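PDB 7LVO: phosphoribosyl-glycinamide (GAR) synthetase, which catalyses the ATP-dependent ligation of phosphoribosylamine and glycine in de novo purine synthesis, this chain being the N-terminal GAR synthetase half of a bifunctional enzyme. Local coordinates for residues I289-T301 against T318-Y332. Numbering follows the deposited sequence.
Sequences IMERCVKDVLEPT and TGFMITADGPRVLEY
In the ATP-grasp domain, helix 287-307 lies across a beta hairpin, strands 315-323 and 326-333, and the ring of Phe320 fills the middle of the interface. Cys293 sits on one face of that ring, its SG 3.7 Å from the centroid of Phe320 and only 10° off the normal, a sulfur-aromatic contact. With SG anti to the carbonyl carbon (chi1 -67°), the sulfur is carried over the ring centre while CB overhangs the CZ end. The ring's edge meets the next turn of the helix: Val297 CG2 comes to 3.6 Å from Phe320 CE2, and Leu298 CD1 to 3.7 Å from Phe320 CZ. Val297 also presses its other methyl, CG1, against Val329 CG2 at 3.5 Å, tighter than usual for two carbons, so this one valine touches both strands. Toward the turn of the hairpin, Pro327 packs its CB and CG against the Cys293 sulfur, and the methyl CG2 of Ile289 reaches Ile322 CD1 at 3.7 Å. At the far end the chemistry turns polar. Tyr332 OH donates to Thr301 OG1 (2.6 Å), and Thr301 OG1 in turn donates to Val297 O (2.6 Å), arriving 46° out of the carbonyl plane; Thr301 N bonds to the same oxygen. Phe152 and Ile158 also touch Thr301. An apolar interface with this two-bond hydroxyl chain at one end gives the buried Tyr332 and Thr301 hydroxyls partners, and probably helps fix Tyr332 at the strand end that carries the predicted magnesium ligands Glu331 and Asn333.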
ATOM      1  N   ILE A 289       2.077 -15.384  16.295  1.00 24.41           N
ATOM      2  CA  ILE A 289       1.515 -14.073  15.979  1.00 36.03           C
ATOM      3  C   ILE A 289       0.809 -14.105  14.629  1.00 20.64           C
ATOM      4  O   ILE A 289      -0.284 -13.551  14.468  1.00 24.97           O
ATOM      5  CB  ILE A 289       2.615 -12.994  16.011  1.00 31.24           C
ATOM      6  CG1 ILE A 289       3.212 -12.863  17.416  1.00 34.37           C
ATOM      7  CG2 ILE A 289       2.054 -11.656  15.538  1.00 30.22           C
ATOM      8  CD1 ILE A 289       2.275 -12.274  18.441  1.00 37.26           C
ATOM      9  N   MET A 290       1.436 -14.718  13.627  1.00 24.61           N
ATOM     10  CA  MET A 290       0.815 -14.776  12.303  1.00 23.76           C
ATOM     11  C   MET A 290      -0.456 -15.611  12.329  1.00 27.96           C
ATOM     12  O   MET A 290      -1.429 -15.300  11.625  1.00 20.76           O
ATOM     13  CB  MET A 290       1.803 -15.338  11.286  1.00 25.17           C
ATOM     14  CG  MET A 290       2.789 -14.312  10.765  1.00 34.56           C
ATOM     15  SD  MET A 290       1.962 -13.004   9.832  1.00 40.94           S
ATOM     16  CE  MET A 290       1.479 -13.884   8.359  1.00 31.45           C
ATOM     17  N   GLU A 291      -0.470 -16.677  13.136  1.00 25.01           N
ATOM     18  CA  GLU A 291      -1.688 -17.466  13.282  1.00 32.79           C
ATOM     19  C   GLU A 291      -2.822 -16.607  13.825  1.00 33.85           C
ATOM     20  O   GLU A 291      -3.964 -16.715  13.369  1.00 22.92           O
ATOM     21  CB  GLU A 291      -1.434 -18.663  14.198  1.00 32.44           C
ATOM     22  CG  GLU A 291      -2.576 -19.665  14.240  1.00 38.75           C
ATOM     23  CD  GLU A 291      -2.794 -20.359  12.909  1.00 49.27           C
ATOM     24  OE1 GLU A 291      -1.886 -20.298  12.049  1.00 50.85           O
ATOM     25  OE2 GLU A 291      -3.874 -20.958  12.719  1.00 57.03           O
ATOM     26  N   ARG A 292      -2.514 -15.727  14.784  1.00 29.86           N
ATOM     27  CA  ARG A 292      -3.536 -14.863  15.363  1.00 30.00           C
ATOM     28  C   ARG A 292      -4.049 -13.859  14.337  1.00 23.43           C
ATOM     29  O   ARG A 292      -5.261 -13.685  14.179  1.00 31.01           O
ATOM     30  CB  ARG A 292      -2.976 -14.142  16.585  1.00 41.29           C
ATOM     31  CG  ARG A 292      -2.451 -15.068  17.673  1.00 37.99           C
ATOM     32  CD  ARG A 292      -3.445 -15.235  18.809  1.00 45.69           C
ATOM     33  NE  ARG A 292      -4.649 -15.941  18.392  1.00 47.82           N
ATOM     34  CZ  ARG A 292      -5.682 -16.192  19.187  1.00 50.18           C
ATOM     35  NH1 ARG A 292      -5.693 -15.795  20.451  1.00 49.07           N
ATOM     36  NH2 ARG A 292      -6.726 -16.858  18.705  1.00 55.21           N
ATOM     37  N   CYS A 293      -3.138 -13.199  13.620  1.00 25.75           N
ATOM     38  CA  CYS A 293      -3.554 -12.256  12.586  1.00 27.26           C
ATOM     39  C   CYS A 293      -4.464 -12.928  11.562  1.00 25.59           C
ATOM     40  O   CYS A 293      -5.506 -12.380  11.181  1.00 21.27           O
ATOM     41  CB  CYS A 293      -2.332 -11.658  11.891  1.00 23.90           C
ATOM     42  SG  CYS A 293      -1.304 -10.605  12.916  1.00 27.13           S
ATOM     43  N   VAL A 294      -4.079 -14.118  11.099  1.00 24.46           N
ATOM     44  CA  VAL A 294      -4.865 -14.803  10.073  1.00 27.27           C
ATOM     45  C   VAL A 294      -6.209 -15.244  10.639  1.00 32.69           C
ATOM     46  O   VAL A 294      -7.269 -14.965  10.061  1.00 25.04           O
ATOM     47  CB  VAL A 294      -4.074 -15.996   9.510  1.00 31.75           C
ATOM     48  CG1 VAL A 294      -4.949 -16.828   8.578  1.00 37.41           C
ATOM     49  CG2 VAL A 294      -2.829 -15.512   8.788  1.00 31.58           C
ATOM     50  N   LYS A 295      -6.189 -15.932  11.788  1.00 25.21           N
ATOM     51  CA  LYS A 295      -7.416 -16.529  12.306  1.00 35.05           C
ATOM     52  C   LYS A 295      -8.344 -15.504  12.950  1.00 27.66           C
ATOM     53  O   LYS A 295      -9.564 -15.686  12.931  1.00 26.75           O
ATOM     54  CB  LYS A 295      -7.085 -17.621  13.326  1.00 32.98           C
ATOM     55  CG  LYS A 295      -6.436 -18.864  12.735  1.00 51.22           C
ATOM     56  CD  LYS A 295      -7.334 -19.519  11.691  1.00 50.28           C
ATOM     57  CE  LYS A 295      -6.936 -20.964  11.443  1.00 54.56           C
ATOM     58  NZ  LYS A 295      -7.226 -21.826  12.624  1.00 71.42           N
ATOM     59  N   ASP A 296      -7.798 -14.443  13.534  1.00 25.66           N
ATOM     60  CA  ASP A 296      -8.597 -13.484  14.279  1.00 29.61           C
ATOM     61  C   ASP A 296      -8.936 -12.226  13.494  1.00 25.02           C
ATOM     62  O   ASP A 296      -9.814 -11.469  13.931  1.00 26.05           O
ATOM     63  CB  ASP A 296      -7.866 -13.082  15.567  1.00 40.17           C
ATOM     64  CG  ASP A 296      -7.523 -14.275  16.440  1.00 45.96           C
ATOM     65  OD1 ASP A 296      -7.926 -15.406  16.086  1.00 39.18           O
ATOM     66  OD2 ASP A 296      -6.848 -14.082  17.471  1.00 48.82           O
ATOM     67  N   VAL A 297      -8.273 -11.978  12.362  1.00 27.33           N
ATOM     68  CA  VAL A 297      -8.498 -10.748  11.608  1.00 25.59           C
ATOM     69  C   VAL A 297      -8.779 -11.049  10.141  1.00 26.22           C
ATOM     70  O   VAL A 297      -9.860 -10.742   9.628  1.00 26.98           O
ATOM     71  CB  VAL A 297      -7.286  -9.799  11.743  1.00 25.51           C
ATOM     72  CG1 VAL A 297      -7.445  -8.586  10.844  1.00 22.46           C
ATOM     73  CG2 VAL A 297      -7.099  -9.380  13.196  1.00 27.55           C
ATOM     74  N   LEU A 298      -7.804 -11.638   9.447  1.00 29.16           N
ATOM     75  CA  LEU A 298      -7.909 -11.781   7.996  1.00 27.37           C
ATOM     76  C   LEU A 298      -9.127 -12.610   7.602  1.00 21.29           C
ATOM     77  O   LEU A 298      -9.966 -12.171   6.813  1.00 21.95           O
ATOM     78  CB  LEU A 298      -6.626 -12.410   7.447  1.00 24.55           C
ATOM     79  CG  LEU A 298      -5.479 -11.441   7.151  1.00 28.09           C
ATOM     80  CD1 LEU A 298      -5.135 -10.604   8.365  1.00 28.07           C
ATOM     81  CD2 LEU A 298      -4.256 -12.214   6.658  1.00 36.30           C
ATOM     82  N   GLU A 299      -9.237 -13.822   8.137  1.00 25.44           N
ATOM     83  CA  GLU A 299     -10.366 -14.674   7.759  1.00 24.69           C
ATOM     84  C   GLU A 299     -11.686 -14.111   8.266  1.00 26.35           C
ATOM     85  O   GLU A 299     -12.663 -14.082   7.494  1.00 21.86           O
ATOM     86  CB  GLU A 299     -10.123 -16.106   8.252  1.00 32.36           C
ATOM     87  CG  GLU A 299      -9.036 -16.827   7.464  1.00 31.54           C
ATOM     88  CD  GLU A 299      -8.673 -18.183   8.037  1.00 39.84           C
ATOM     89  OE1 GLU A 299      -9.125 -18.502   9.156  1.00 41.64           O
ATOM     90  OE2 GLU A 299      -7.927 -18.924   7.366  1.00 36.51           O
ATOM     91  N   PRO A 300     -11.802 -13.662   9.517  1.00 25.73           N
ATOM     92  CA  PRO A 300     -13.042 -12.972   9.916  1.00 31.59           C
ATOM     93  C   PRO A 300     -13.344 -11.748   9.072  1.00 27.94           C
ATOM     94  O   PRO A 300     -14.521 -11.412   8.873  1.00 30.14           O
ATOM     95  CB  PRO A 300     -12.783 -12.597  11.382  1.00 25.06           C
ATOM     96  CG  PRO A 300     -11.795 -13.611  11.854  1.00 33.09           C
ATOM     97  CD  PRO A 300     -10.909 -13.916  10.663  1.00 30.89           C
ATOM     98  N   THR A 301     -12.315 -11.062   8.568  1.00 23.54           N
ATOM     99  CA  THR A 301     -12.557  -9.914   7.703  1.00 22.32           C
ATOM    100  C   THR A 301     -13.158 -10.352   6.370  1.00 22.58           C
ATOM    101  O   THR A 301     -14.167  -9.795   5.923  1.00 23.81           O
ATOM    102  CB  THR A 301     -11.258  -9.136   7.477  1.00 30.52           C
ATOM    103  OG1 THR A 301     -10.818  -8.547   8.710  1.00 28.83           O
ATOM    104  CG2 THR A 301     -11.463  -8.039   6.448  1.00 26.32           C
ATOM    105  N   THR A 318      -3.469  -5.206   5.669  1.00 24.10           N
ATOM    106  CA  THR A 318      -3.893  -4.966   7.042  1.00 22.92           C
ATOM    107  C   THR A 318      -2.693  -4.494   7.850  1.00 25.88           C
ATOM    108  O   THR A 318      -1.683  -5.199   7.939  1.00 23.74           O
ATOM    109  CB  THR A 318      -4.494  -6.230   7.662  1.00 28.97           C
ATOM    110  OG1 THR A 318      -5.515  -6.739   6.802  1.00 21.74           O
ATOM    111  CG2 THR A 318      -5.084  -5.925   9.029  1.00 28.19           C
ATOM    112  N   GLY A 319      -2.793  -3.288   8.403  1.00 23.07           N
ATOM    113  CA  GLY A 319      -1.753  -2.768   9.262  1.00 24.57           C
ATOM    114  C   GLY A 319      -2.022  -3.082  10.715  1.00 25.29           C
ATOM    115  O   GLY A 319      -3.016  -2.612  11.278  1.00 27.27           O
ATOM    116  N   PHE A 320      -1.147  -3.877  11.324  1.00 32.73           N
ATOM    117  CA  PHE A 320      -1.297  -4.304  12.703  1.00 28.40           C
ATOM    118  C   PHE A 320      -0.372  -3.515  13.627  1.00 32.78           C
ATOM    119  O   PHE A 320       0.661  -2.988  13.220  1.00 28.43           O
ATOM    120  CB  PHE A 320      -0.979  -5.800  12.857  1.00 25.20           C
ATOM    121  CG  PHE A 320      -1.950  -6.707  12.184  1.00 29.12           C
ATOM    122  CD1 PHE A 320      -1.792  -7.049  10.852  1.00 27.39           C
ATOM    123  CD2 PHE A 320      -3.021  -7.236  12.883  1.00 28.94           C
ATOM    124  CE1 PHE A 320      -2.688  -7.890  10.233  1.00 23.30           C
ATOM    125  CE2 PHE A 320      -3.914  -8.080  12.265  1.00 26.88           C
ATOM    126  CZ  PHE A 320      -3.746  -8.405  10.937  1.00 21.15           C
ATOM    127  N   MET A 321      -0.764  -3.450  14.893  1.00 29.61           N
ATOM    128  CA  MET A 321       0.135  -3.097  15.984  1.00 33.21           C
ATOM    129  C   MET A 321       0.148  -4.279  16.942  1.00 30.87           C
ATOM    130  O   MET A 321      -0.912  -4.701  17.426  1.00 37.26           O
ATOM    131  CB  MET A 321      -0.310  -1.826  16.708  1.00 31.12           C
ATOM    132  CG  MET A 321       0.593  -1.481  17.890  1.00 37.12           C
ATOM    133  SD  MET A 321       0.281   0.139  18.605  1.00 44.96           S
ATOM    134  CE  MET A 321       0.874   1.214  17.290  1.00 48.74           C
ATOM    135  N   ILE A 322       1.332  -4.830  17.192  1.00 33.29           N
ATOM    136  CA  ILE A 322       1.490  -5.936  18.128  1.00 28.69           C
ATOM    137  C   ILE A 322       1.604  -5.315  19.518  1.00 37.59           C
ATOM    138  O   ILE A 322       2.675  -4.856  19.920  1.00 38.10           O
ATOM    139  CB  ILE A 322       2.703  -6.803  17.794  1.00 34.05           C
ATOM    140  CG1 ILE A 322       2.637  -7.279  16.343  1.00 30.40           C
ATOM    141  CG2 ILE A 322       2.780  -7.987  18.753  1.00 39.20           C
ATOM    142  CD1 ILE A 322       1.371  -8.024  15.988  1.00 36.02           C
ATOM    143  N   THR A 323       0.499  -5.275  20.248  1.00 34.53           N
ATOM    144  CA  THR A 323       0.493  -4.738  21.599  1.00 41.94           C
ATOM    145  C   THR A 323       0.824  -5.845  22.595  1.00 45.73           C
ATOM    146  O   THR A 323       0.948  -7.020  22.239  1.00 33.43           O
ATOM    147  CB  THR A 323      -0.863  -4.115  21.931  1.00 44.03           C
ATOM    148  OG1 THR A 323      -1.824  -5.152  22.158  1.00 41.11           O
ATOM    149  CG2 THR A 323      -1.338  -3.221  20.785  1.00 33.53           C
ATOM    150  N   ALA A 324       0.960  -5.456  23.863  1.00 43.16           N
ATOM    151  CA  ALA A 324       1.199  -6.438  24.912  1.00 50.56           C
ATOM    152  C   ALA A 324       0.048  -7.426  25.039  1.00 49.45           C
ATOM    153  O   ALA A 324       0.250  -8.534  25.551  1.00 55.25           O
ATOM    154  CB  ALA A 324       1.433  -5.732  26.252  1.00 51.40           C
ATOM    155  N   ASP A 325      -1.148  -7.057  24.581  1.00 51.53           N
ATOM    156  CA  ASP A 325      -2.317  -7.924  24.645  1.00 53.00           C
ATOM    157  C   ASP A 325      -2.600  -8.630  23.323  1.00 55.31           C
ATOM    158  O   ASP A 325      -3.650  -9.269  23.186  1.00 56.51           O
ATOM    159  CB  ASP A 325      -3.548  -7.120  25.072  1.00 48.88           C
ATOM    160  CG  ASP A 325      -3.438  -6.594  26.490  1.00 58.72           C
ATOM    161  OD1 ASP A 325      -2.380  -6.800  27.121  1.00 61.59           O
ATOM    162  OD2 ASP A 325      -4.411  -5.977  26.977  1.00 59.70           O
ATOM    163  N   GLY A 326      -1.696  -8.526  22.351  1.00 47.30           N
ATOM    164  CA  GLY A 326      -1.859  -9.205  21.089  1.00 47.38           C
ATOM    165  C   GLY A 326      -1.992  -8.254  19.917  1.00 41.04           C
ATOM    166  O   GLY A 326      -1.928  -7.030  20.064  1.00 35.32           O
ATOM    167  N   PRO A 327      -2.184  -8.809  18.720  1.00 38.67           N
ATOM    168  CA  PRO A 327      -2.313  -7.956  17.531  1.00 38.53           C
ATOM    169  C   PRO A 327      -3.563  -7.091  17.594  1.00 32.21           C
ATOM    170  O   PRO A 327      -4.586  -7.480  18.154  1.00 34.62           O
ATOM    171  CB  PRO A 327      -2.381  -8.957  16.369  1.00 34.12           C
ATOM    172  CG  PRO A 327      -1.845 -10.246  16.921  1.00 36.00           C
ATOM    173  CD  PRO A 327      -2.195 -10.243  18.384  1.00 39.41           C
ATOM    174  N   ARG A 328      -3.462  -5.904  17.001  1.00 31.59           N
ATOM    175  CA  ARG A 328      -4.574  -4.971  16.899  1.00 32.68           C
ATOM    176  C   ARG A 328      -4.550  -4.345  15.514  1.00 29.49           C
ATOM    177  O   ARG A 328      -3.485  -3.967  15.019  1.00 26.75           O
ATOM    178  CB  ARG A 328      -4.499  -3.873  17.967  1.00 34.94           C
ATOM    179  CG  ARG A 328      -4.565  -4.387  19.395  1.00 39.23           C
ATOM    180  CD  ARG A 328      -5.927  -4.969  19.724  1.00 38.47           C
ATOM    181  NE  ARG A 328      -5.997  -5.446  21.099  1.00 43.86           N
ATOM    182  CZ  ARG A 328      -5.639  -6.661  21.492  1.00 47.55           C
ATOM    183  NH1 ARG A 328      -5.179  -7.557  20.636  1.00 47.84           N
ATOM    184  NH2 ARG A 328      -5.745  -6.985  22.779  1.00 58.83           N
ATOM    185  N   VAL A 329      -5.725  -4.229  14.898  1.00 29.11           N
ATOM    186  CA  VAL A 329      -5.832  -3.661  13.559  1.00 25.53           C
ATOM    187  C   VAL A 329      -5.836  -2.142  13.663  1.00 27.63           C
ATOM    188  O   VAL A 329      -6.757  -1.549  14.237  1.00 32.68           O
ATOM    189  CB  VAL A 329      -7.096  -4.164  12.843  1.00 30.26           C
ATOM    190  CG1 VAL A 329      -7.222  -3.501  11.486  1.00 31.99           C
ATOM    191  CG2 VAL A 329      -7.054  -5.686  12.706  1.00 27.28           C
ATOM    192  N   LEU A 330      -4.804  -1.507  13.109  1.00 29.25           N
ATOM    193  CA  LEU A 330      -4.773  -0.051  13.066  1.00 24.06           C
ATOM    194  C   LEU A 330      -5.615   0.488  11.911  1.00 27.90           C
ATOM    195  O   LEU A 330      -6.353   1.465  12.080  1.00 40.58           O
ATOM    196  CB  LEU A 330      -3.338   0.446  12.929  1.00 28.08           C
ATOM    197  CG  LEU A 330      -2.378   0.163  14.084  1.00 32.94           C
ATOM    198  CD1 LEU A 330      -1.008   0.753  13.774  1.00 32.56           C
ATOM    199  CD2 LEU A 330      -2.921   0.714  15.392  1.00 33.10           C
ATOM    200  N   GLU A 331      -5.528  -0.140  10.742  1.00 29.54           N
ATOM    201  CA  GLU A 331      -6.256   0.336   9.573  1.00 34.49           C
ATOM    202  C   GLU A 331      -6.209  -0.720   8.483  1.00 30.53           C
ATOM    203  O   GLU A 331      -5.277  -1.529   8.422  1.00 27.20           O
ATOM    204  CB  GLU A 331      -5.665   1.652   9.048  1.00 25.57           C
ATOM    205  CG  GLU A 331      -4.211   1.537   8.614  1.00 43.70           C
ATOM    206  CD  GLU A 331      -3.610   2.869   8.212  1.00 56.21           C
ATOM    207  OE1 GLU A 331      -4.190   3.917   8.569  1.00 60.64           O
ATOM    208  OE2 GLU A 331      -2.561   2.866   7.534  1.00 62.24           O
ATOM    209  N   TYR A 332      -7.230  -0.706   7.630  1.00 22.03           N
ATOM    210  CA  TYR A 332      -7.262  -1.527   6.429  1.00 29.92           C
ATOM    211  C   TYR A 332      -6.816  -0.679   5.241  1.00 30.18           C
ATOM    212  O   TYR A 332      -7.260   0.465   5.085  1.00 30.14           O
ATOM    213  CB  TYR A 332      -8.665  -2.083   6.159  1.00 30.09           C
ATOM    214  CG  TYR A 332      -9.123  -3.174   7.094  1.00 24.79           C
ATOM    215  CD1 TYR A 332      -8.462  -4.394   7.149  1.00 28.01           C
ATOM    216  CD2 TYR A 332     -10.234  -2.998   7.902  1.00 24.88           C
ATOM    217  CE1 TYR A 332      -8.886  -5.396   7.998  1.00 27.85           C
ATOM    218  CE2 TYR A 332     -10.668  -3.999   8.755  1.00 32.74           C
ATOM    219  CZ  TYR A 332      -9.988  -5.193   8.799  1.00 31.15           C
ATOM    220  OH  TYR A 332     -10.422  -6.183   9.645  1.00 32.56           O
TER